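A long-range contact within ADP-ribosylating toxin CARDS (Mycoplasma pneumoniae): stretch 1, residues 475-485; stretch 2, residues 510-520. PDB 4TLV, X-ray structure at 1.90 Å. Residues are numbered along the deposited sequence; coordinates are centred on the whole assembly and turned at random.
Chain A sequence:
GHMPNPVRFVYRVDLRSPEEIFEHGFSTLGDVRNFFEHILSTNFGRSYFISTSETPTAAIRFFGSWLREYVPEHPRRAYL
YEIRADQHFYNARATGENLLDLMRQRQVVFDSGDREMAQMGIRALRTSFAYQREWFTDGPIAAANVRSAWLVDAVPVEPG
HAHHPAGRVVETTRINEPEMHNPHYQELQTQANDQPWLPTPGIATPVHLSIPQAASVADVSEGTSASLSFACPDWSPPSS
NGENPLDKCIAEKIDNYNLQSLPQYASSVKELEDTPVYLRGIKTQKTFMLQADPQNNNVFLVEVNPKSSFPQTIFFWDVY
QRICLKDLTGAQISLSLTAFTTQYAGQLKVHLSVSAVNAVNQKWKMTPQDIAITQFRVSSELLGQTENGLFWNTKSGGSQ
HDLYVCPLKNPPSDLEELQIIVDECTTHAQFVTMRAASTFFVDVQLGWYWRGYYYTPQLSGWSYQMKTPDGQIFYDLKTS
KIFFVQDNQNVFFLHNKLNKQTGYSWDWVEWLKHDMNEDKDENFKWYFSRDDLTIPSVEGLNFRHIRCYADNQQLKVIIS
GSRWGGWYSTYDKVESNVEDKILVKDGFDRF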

# COMPACT_ATOMS: atom_id res chain seq x y z
N TYR A 475 7.20 -9.55 -4.73
CA TYR A 475 8.09 -8.65 -5.44
C TYR A 475 8.49 -7.55 -4.48
O TYR A 475 7.63 -6.90 -3.89
CB TYR A 475 7.33 -8.08 -6.63
CG TYR A 475 8.12 -7.19 -7.57
CD1 TYR A 475 9.03 -7.71 -8.48
CD2 TYR A 475 7.88 -5.82 -7.61
CE1 TYR A 475 9.71 -6.88 -9.37
CE2 TYR A 475 8.55 -5.00 -8.50
CZ TYR A 475 9.47 -5.53 -9.38
OH TYR A 475 10.11 -4.69 -10.27
N ASP A 476 9.79 -7.36 -4.29
CA ASP A 476 10.28 -6.32 -3.38
C ASP A 476 10.41 -5.01 -4.14
O ASP A 476 11.28 -4.86 -4.98
CB ASP A 476 11.64 -6.68 -2.80
CG ASP A 476 12.23 -5.53 -2.00
OD1 ASP A 476 11.45 -4.72 -1.44
OD2 ASP A 476 13.47 -5.41 -1.97
N LEU A 477 9.53 -4.06 -3.84
CA LEU A 477 9.54 -2.78 -4.56
C LEU A 477 10.81 -1.97 -4.34
O LEU A 477 11.12 -1.09 -5.15
CB LEU A 477 8.32 -1.95 -4.17
CG LEU A 477 6.98 -2.50 -4.66
CD1 LEU A 477 5.83 -1.78 -3.93
CD2 LEU A 477 6.84 -2.37 -6.20
N LYS A 478 11.53 -2.21 -3.24
CA LYS A 478 12.76 -1.45 -3.02
C LYS A 478 13.85 -1.80 -4.03
O LYS A 478 14.59 -0.94 -4.47
CB LYS A 478 13.32 -1.67 -1.61
CG LYS A 478 12.56 -0.98 -0.49
CD LYS A 478 13.19 -1.29 0.89
CE LYS A 478 14.34 -0.36 1.20
NZ LYS A 478 14.86 -0.58 2.59
N THR A 479 13.94 -3.08 -4.38
CA THR A 479 15.08 -3.59 -5.14
C THR A 479 14.70 -4.28 -6.45
O THR A 479 15.59 -4.66 -7.20
CB THR A 479 15.88 -4.61 -4.31
OG1 THR A 479 15.05 -5.74 -4.01
CG2 THR A 479 16.41 -3.99 -3.00
N SER A 480 13.40 -4.45 -6.70
CA SER A 480 12.89 -5.16 -7.89
C SER A 480 13.23 -6.65 -7.93
O SER A 480 13.24 -7.25 -9.00
CB SER A 480 13.37 -4.49 -9.19
OG SER A 480 12.95 -3.13 -9.28
N LYS A 481 13.49 -7.26 -6.78
CA LYS A 481 13.73 -8.70 -6.74
C LYS A 481 12.42 -9.47 -6.57
O LYS A 481 11.41 -8.93 -6.07
CB LYS A 481 14.75 -9.06 -5.64
CG LYS A 481 16.12 -8.41 -5.82
CD LYS A 481 17.19 -9.09 -4.96
CE LYS A 481 16.93 -8.85 -3.48
NZ LYS A 481 17.12 -7.41 -3.18
N ILE A 482 12.40 -10.71 -7.03
CA ILE A 482 11.25 -11.58 -6.85
C ILE A 482 11.66 -12.72 -5.93
O ILE A 482 12.71 -13.32 -6.13
CB ILE A 482 10.77 -12.15 -8.20
CG1 ILE A 482 10.08 -11.04 -9.00
CG2 ILE A 482 9.79 -13.31 -8.00
CD1 ILE A 482 9.80 -11.39 -10.45
N PHE A 483 10.84 -13.01 -4.92
CA PHE A 483 11.21 -14.05 -3.96
C PHE A 483 10.06 -14.97 -3.56
O PHE A 483 8.88 -14.62 -3.66
CB PHE A 483 11.94 -13.46 -2.73
CG PHE A 483 11.12 -12.50 -1.88
CD1 PHE A 483 11.13 -11.14 -2.12
CD2 PHE A 483 10.37 -12.98 -0.81
CE1 PHE A 483 10.38 -10.25 -1.31
CE2 PHE A 483 9.64 -12.11 0.00
CZ PHE A 483 9.65 -10.74 -0.25
N PHE A 484 10.43 -16.18 -3.14
CA PHE A 484 9.52 -17.26 -2.80
C PHE A 484 9.80 -17.56 -1.33
O PHE A 484 10.93 -17.87 -0.96
CB PHE A 484 9.90 -18.47 -3.67
CG PHE A 484 9.00 -19.67 -3.52
CD1 PHE A 484 8.90 -20.35 -2.31
CD2 PHE A 484 8.34 -20.20 -4.63
CE1 PHE A 484 8.09 -21.49 -2.19
CE2 PHE A 484 7.55 -21.33 -4.53
CZ PHE A 484 7.42 -21.98 -3.30
N VAL A 485 8.78 -17.45 -0.48
CA VAL A 485 8.97 -17.70 0.94
C VAL A 485 8.57 -19.13 1.24
O VAL A 485 7.39 -19.47 1.23
CB VAL A 485 8.14 -16.74 1.83
CG1 VAL A 485 8.33 -17.06 3.31
CG2 VAL A 485 8.52 -15.28 1.54
N GLU A 510 16.74 -19.89 -11.86
CA GLU A 510 16.88 -20.67 -10.64
C GLU A 510 16.46 -19.84 -9.45
O GLU A 510 16.37 -18.61 -9.55
CB GLU A 510 18.33 -21.12 -10.46
CG GLU A 510 19.30 -19.94 -10.41
CD GLU A 510 20.76 -20.35 -10.54
OE1 GLU A 510 21.08 -21.53 -10.30
OE2 GLU A 510 21.60 -19.48 -10.89
N TRP A 511 16.21 -20.50 -8.32
CA TRP A 511 15.80 -19.82 -7.10
C TRP A 511 16.87 -19.99 -6.03
O TRP A 511 17.15 -21.12 -5.62
CB TRP A 511 14.51 -20.44 -6.59
CG TRP A 511 13.32 -20.23 -7.48
CD1 TRP A 511 12.86 -21.07 -8.47
CD2 TRP A 511 12.39 -19.14 -7.42
NE1 TRP A 511 11.73 -20.54 -9.04
CE2 TRP A 511 11.42 -19.37 -8.41
CE3 TRP A 511 12.31 -18.00 -6.62
CZ2 TRP A 511 10.35 -18.49 -8.61
CZ3 TRP A 511 11.25 -17.12 -6.84
CH2 TRP A 511 10.29 -17.37 -7.82
N LEU A 512 17.46 -18.89 -5.58
CA LEU A 512 18.63 -18.95 -4.71
C LEU A 512 18.45 -18.12 -3.45
O LEU A 512 17.91 -17.02 -3.51
CB LEU A 512 19.85 -18.38 -5.43
CG LEU A 512 20.22 -19.00 -6.78
CD1 LEU A 512 21.28 -18.16 -7.46
CD2 LEU A 512 20.69 -20.44 -6.59
N LYS A 513 18.96 -18.60 -2.32
CA LYS A 513 19.01 -17.75 -1.13
C LYS A 513 19.92 -16.58 -1.41
O LYS A 513 20.90 -16.70 -2.15
CB LYS A 513 19.50 -18.53 0.10
CG LYS A 513 18.53 -19.60 0.53
CD LYS A 513 18.91 -20.19 1.88
CE LYS A 513 17.91 -21.24 2.31
NZ LYS A 513 18.22 -21.76 3.67
N HIS A 514 19.60 -15.41 -0.85
CA HIS A 514 20.28 -14.20 -1.25
C HIS A 514 19.95 -13.10 -0.24
O HIS A 514 18.95 -13.20 0.45
CB HIS A 514 19.80 -13.82 -2.65
CG HIS A 514 20.59 -12.72 -3.29
ND1 HIS A 514 21.87 -12.90 -3.78
CD2 HIS A 514 20.28 -11.42 -3.54
CE1 HIS A 514 22.31 -11.76 -4.29
NE2 HIS A 514 21.36 -10.85 -4.16
N ASP A 515 20.80 -12.09 -0.14
CA ASP A 515 20.58 -10.94 0.75
C ASP A 515 19.40 -10.07 0.25
O ASP A 515 19.46 -9.47 -0.82
CB ASP A 515 21.87 -10.12 0.84
CG ASP A 515 21.76 -8.95 1.81
OD1 ASP A 515 20.65 -8.65 2.32
OD2 ASP A 515 22.81 -8.32 2.06
N MET A 516 18.33 -10.02 1.03
CA MET A 516 17.17 -9.18 0.70
C MET A 516 17.56 -7.73 0.41
O MET A 516 16.94 -7.08 -0.42
CB MET A 516 16.13 -9.25 1.83
CG MET A 516 14.86 -8.42 1.57
SD MET A 516 13.81 -9.12 0.29
CE MET A 516 13.09 -10.48 1.19
N ASN A 517 18.61 -7.23 1.06
CA ASN A 517 19.05 -5.85 0.89
C ASN A 517 19.93 -5.61 -0.34
O ASN A 517 20.22 -4.47 -0.68
CB ASN A 517 19.85 -5.37 2.10
CG ASN A 517 19.13 -5.59 3.42
OD1 ASN A 517 19.70 -6.13 4.39
ND2 ASN A 517 17.89 -5.17 3.48
N GLU A 518 20.42 -6.68 -0.96
CA GLU A 518 21.35 -6.51 -2.07
C GLU A 518 20.64 -5.84 -3.26
O GLU A 518 19.53 -6.22 -3.63
CB GLU A 518 22.00 -7.86 -2.45
CG GLU A 518 23.17 -7.71 -3.41
CD GLU A 518 22.72 -7.52 -4.84
OE1 GLU A 518 21.68 -8.10 -5.22
OE2 GLU A 518 23.41 -6.78 -5.58
N ASP A 519 21.28 -4.83 -3.85
CA ASP A 519 20.57 -3.93 -4.75
C ASP A 519 21.36 -3.56 -6.01
O ASP A 519 21.04 -2.59 -6.66
CB ASP A 519 20.19 -2.63 -4.00
CG ASP A 519 19.17 -1.79 -4.76
OD1 ASP A 519 18.33 -2.36 -5.48
OD2 ASP A 519 19.20 -0.55 -4.63
N LYS A 520 22.39 -4.34 -6.35
CA LYS A 520 23.19 -3.97 -7.51
C LYS A 520 23.07 -4.97 -8.66
O LYS A 520 23.02 -4.58 -9.82
CB LYS A 520 24.67 -3.78 -7.13
CG LYS A 520 25.47 -3.05 -8.21
CD LYS A 520 26.96 -2.99 -7.92
CE LYS A 520 27.71 -2.36 -9.09
NZ LYS A 520 29.19 -2.50 -8.98
O HOH W 1 14.86 -4.96 0.28
O HOH W 2 16.52 -3.30 1.88

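Three residues account for much of the 515 Å² buried between these stretches: Met516 (90 Å²), Trp511 (86 Å²) and Lys481 (75 Å²). Lys481 makes the polar contact, and the side chains of Met516 and Trp511 make the apolar ones. The axes of the strand through Phe483 and the strand through Trp511 cross at 75° with a closest approach of 8.2 Å, and no backbone-to-backbone hydrogen bond links the stretches.

Lys481 supplies the polar centre. Its CA-to-CB bond points toward the other stretch, and the side chain, with chi3 and chi4 both m, brings NZ to a cluster of oxygens. Lys481 NZ donates to the carbonyl of Glu518 (NZ to O, 2.7 Å) and to that of Met516 (NZ to O, 2.8 Å), and a third bond runs within its own stretch, from Lys481 NZ to Thr479 OG1 at 2.8 Å. Three acceptors match the three protons of an ammonium group. Thr479 OG1 in turn donates to Asp476 OD2 (2.6 Å), so the lysine is tied indirectly to a carboxylate. Asp476 OD2 and Met516 O, 4.2 Å apart, are both acceptors, and a water joins them by donating to each, at 2.7 Å from its oxygen to Asp476 OD2 and 3.1 Å to Met516 O.

The carbonyls that receive Lys481 belong to a tightly organised loop. A type I turn runs from Asp515 to Glu518, closed by the bond from Glu518 N to Asp515 O (3.0 Å); Asp515 OD1 accepts from Asn517 N (2.8 Å), and His514 NE2 donates to Glu518 OE1 at 3.0 Å with a nearly straight angle of 174°. The aliphatic part of the lysine packs alongside, with Lys481 CD 4.1 Å from His514 CD2.

Met516 covers the most surface although its CA-to-CB bond points away from stretch 1. The chi angles resolve the apparent contradiction: chi1 is t, but chi2 and chi3 are both p (71° and 75°), and the end of the side chain comes nearer. Met516 CE sits over one face of the Phe483 ring, 3.7 Å from the ring centroid and only 12° off the normal, a well-centred CH-pi contact. Met516 SD is farther out, 4.5 Å from the Phe483 ring centroid and 32° off the normal, an oblique sulfur-aromatic approach. Thus Met516 contributes to both parts of the contact, accepting the lysine through its carbonyl and meeting the phenylalanine with its methyl.

The CA-to-CB bond of Trp511 points toward stretch 1, and the residue anchors the apolar end. Ile482 CG2 lies 4.1 Å from Trp511 CH2. The CA-to-CB bond of Phe484 points toward stretch 2, and Phe484 CB lies 3.7 Å from Trp511 CZ3, while the end of the side chain leads away. The Phe484 ring turns its edge to the face of the indole: the centroids of the Phe484 ring and the six-membered ring of Trp511 are 5.8 Å apart, with planes at 73°.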